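Local atomic coordinates of CurJ (Moorea producens 3L, PDB entry 5TZ6), a protein that probably dehydrates polyketide intermediates, including by vinylogous dehydration, as the dehydratase domain of a polyketide synthase module in curacin biosynthesis. Residues 39-42 against 47-50. The protein carries 1 engineered substitution. Residues are numbered along the deposited sequence; the frame is centred on the assembly and turned at random.
Sequences ADFI and VVVP. Engineered in segment 39-42: F41 (natural residue His). With 7OD ((2E,5R)-5-hydroxy-2-methylhept-2-enoic acid), chain C.
A short antiparallel beta hairpin in the double-hotdog fold of the polyketide synthase dehydratase contributes F41 to the ligand pocket, and P50, the residue just after it, lines the same pocket. The hairpin strands, 41-43 and 46-49, meet at I42 and V47, a non-hydrogen-bonded pair with CA atoms 5.0 Å apart. Next to this pair, V48 N donates to F41 O at 3.3 Å, a long but nearly straight bond (168° at the hydrogen) that arrives almost in line with the carbonyl. On the face shared by I42 and V47, the chain end I42 CD1 meets the methyl V47 CG2 at 4.1 Å. F41 is an engineered residue replacing the natural histidine, and the protein carrying it is inactive. F41 CG lies anti to the backbone N (chi1 -162°), which sends the ring alongside V48 with one face against the P50 ring. There P50 makes a CH-pi contact, P50 CG 4.1 Å from the centroid of the F41 ring and 10° off its normal, while P50 CB comes to 4.0 Å from F41 CZ. V48 O approaches F41 CD1 obliquely at 3.5 Å, and V48 CB also touches that atom. F182 adds an edge-to-face contact with F41, and D219, which hydrogen-bonds the ligand, touches both F41 and P50. P50 is also the N-cap residue of helix 51-65, so the hairpin passes into that helix at the pocket wall. The bound (2E,5R)-5-hydroxy-2-methylhept-2-enoic acid meets the F41 ring at its edge, where F41 CZ lies 3.7 Å from ligand CAD, and its methyl CAK packs 3.7 Å from P50 CA.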
ATOM      1  N   ALA A  39      -0.426  -6.056  24.680  1.00 56.74           N
ATOM      2  CA  ALA A  39      -0.242  -5.539  26.025  1.00 63.95           C
ATOM      3  C   ALA A  39       0.061  -6.632  27.043  1.00 71.67           C
ATOM      4  O   ALA A  39       0.253  -6.315  28.223  1.00 62.80           O
ATOM      5  CB  ALA A  39      -1.485  -4.755  26.452  1.00 68.03           C
ATOM      6  N   ASP A  40       0.121  -7.896  26.625  1.00 63.82           N
ATOM      7  CA  ASP A  40       0.333  -9.007  27.542  1.00 60.47           C
ATOM      8  C   ASP A  40       1.732  -9.600  27.449  1.00 59.25           C
ATOM      9  O   ASP A  40       2.003 -10.622  28.087  1.00 63.44           O
ATOM     10  CB  ASP A  40      -0.714 -10.096  27.308  1.00 66.67           C
ATOM     11  CG  ASP A  40      -2.069  -9.716  27.856  1.00 68.81           C
ATOM     12  OD1 ASP A  40      -2.139  -8.703  28.579  1.00 81.19           O
ATOM     13  OD2 ASP A  40      -3.058 -10.430  27.589  1.00 77.68           O
ATOM     14  N   PHE A  41       2.623  -8.995  26.670  1.00 58.70           N
ATOM     15  CA  PHE A  41       4.006  -9.439  26.562  1.00 56.00           C
ATOM     16  C   PHE A  41       4.873  -8.259  26.991  1.00 52.49           C
ATOM     17  O   PHE A  41       5.212  -7.403  26.171  1.00 54.82           O
ATOM     18  CB  PHE A  41       4.350  -9.925  25.138  1.00 47.05           C
ATOM     19  CG  PHE A  41       5.584 -10.780  25.085  1.00 49.25           C
ATOM     20  CD1 PHE A  41       6.847 -10.207  25.050  1.00 52.82           C
ATOM     21  CD2 PHE A  41       5.484 -12.160  25.122  1.00 54.76           C
ATOM     22  CE1 PHE A  41       7.990 -11.001  25.025  1.00 47.47           C
ATOM     23  CE2 PHE A  41       6.619 -12.961  25.100  1.00 54.41           C
ATOM     24  CZ  PHE A  41       7.873 -12.381  25.055  1.00 49.09           C
ATOM     25  N   ILE A  42       5.206  -8.208  28.280  1.00 49.44           N
ATOM     26  CA  ILE A  42       5.887  -7.065  28.891  1.00 53.35           C
ATOM     27  C   ILE A  42       7.300  -7.495  29.262  1.00 56.24           C
ATOM     28  O   ILE A  42       7.480  -8.407  30.074  1.00 63.59           O
ATOM     29  CB  ILE A  42       5.131  -6.557  30.133  1.00 63.10           C
ATOM     30  CG1 ILE A  42       3.655  -6.310  29.806  1.00 64.82           C
ATOM     31  CG2 ILE A  42       5.791  -5.314  30.726  1.00 52.29           C
ATOM     32  CD1 ILE A  42       3.432  -5.659  28.453  1.00 70.60           C
ATOM     33  N   VAL A  47       6.308  -2.798  26.198  1.00 53.86           N
ATOM     34  CA  VAL A  47       5.574  -3.647  25.271  1.00 56.17           C
ATOM     35  C   VAL A  47       6.534  -4.099  24.184  1.00 55.46           C
ATOM     36  O   VAL A  47       7.129  -3.275  23.480  1.00 66.72           O
ATOM     37  CB  VAL A  47       4.379  -2.900  24.675  1.00 61.86           C
ATOM     38  CG1 VAL A  47       3.741  -3.728  23.575  1.00 61.67           C
ATOM     39  CG2 VAL A  47       3.370  -2.578  25.763  1.00 59.17           C
ATOM     40  N   VAL A  48       6.672  -5.411  24.027  1.00 50.27           N
ATOM     41  CA  VAL A  48       7.595  -5.995  23.064  1.00 52.64           C
ATOM     42  C   VAL A  48       6.838  -6.995  22.211  1.00 56.79           C
ATOM     43  O   VAL A  48       6.014  -7.767  22.717  1.00 65.86           O
ATOM     44  CB  VAL A  48       8.796  -6.669  23.759  1.00 53.17           C
ATOM     45  CG1 VAL A  48       9.587  -7.503  22.756  1.00 51.21           C
ATOM     46  CG2 VAL A  48       9.695  -5.624  24.394  1.00 48.89           C
ATOM     47  N   VAL A  49       7.114  -6.981  20.907  1.00 54.42           N
ATOM     48  CA  VAL A  49       6.554  -7.936  19.968  1.00 53.01           C
ATOM     49  C   VAL A  49       7.546  -9.084  19.828  1.00 49.94           C
ATOM     50  O   VAL A  49       8.646  -8.863  19.286  1.00 57.77           O
ATOM     51  CB  VAL A  49       6.269  -7.293  18.607  1.00 57.56           C
ATOM     52  CG1 VAL A  49       5.740  -8.337  17.642  1.00 56.07           C
ATOM     53  CG2 VAL A  49       5.292  -6.141  18.760  1.00 59.55           C
ATOM     54  N   PRO A  50       7.225 -10.292  20.266  1.00 55.20           N
ATOM     55  CA  PRO A  50       8.162 -11.405  20.126  1.00 53.66           C
ATOM     56  C   PRO A  50       8.254 -11.892  18.685  1.00 52.97           C
ATOM     57  O   PRO A  50       7.386 -11.626  17.850  1.00 57.42           O
ATOM     58  CB  PRO A  50       7.569 -12.479  21.043  1.00 51.31           C
ATOM     59  CG  PRO A  50       6.102 -12.189  21.042  1.00 49.47           C
ATOM     60  CD  PRO A  50       5.985 -10.691  20.966  1.00 46.21           C
TER
HETATM   61  OAB 7OD C1301      12.532 -11.298  25.175  1.00 97.06           O
HETATM   62  CAA 7OD C1301      12.327 -11.272  23.944  1.00 99.15           C
HETATM   63  OAI 7OD C1301      12.706 -10.286  23.272  1.00102.31           O
HETATM   64  CAC 7OD C1301      11.616 -12.445  23.260  1.00 98.78           C
HETATM   65  CAK 7OD C1301      11.366 -12.404  21.744  1.00 98.97           C
HETATM   66  CAD 7OD C1301      11.151 -13.659  24.083  1.00 99.76           C
HETATM   67  CAE 7OD C1301      10.444 -14.811  23.351  1.00101.78           C
HETATM   68  CAF 7OD C1301      10.135 -16.071  24.197  1.00103.88           C
HETATM   69  OAH 7OD C1301       8.737 -16.096  24.499  1.00 97.22           O
HETATM   70  CAG 7OD C1301      10.921 -16.155  25.510  1.00103.39           C
HETATM   71  CAJ 7OD C1301      10.817 -17.589  26.036  1.00104.23           C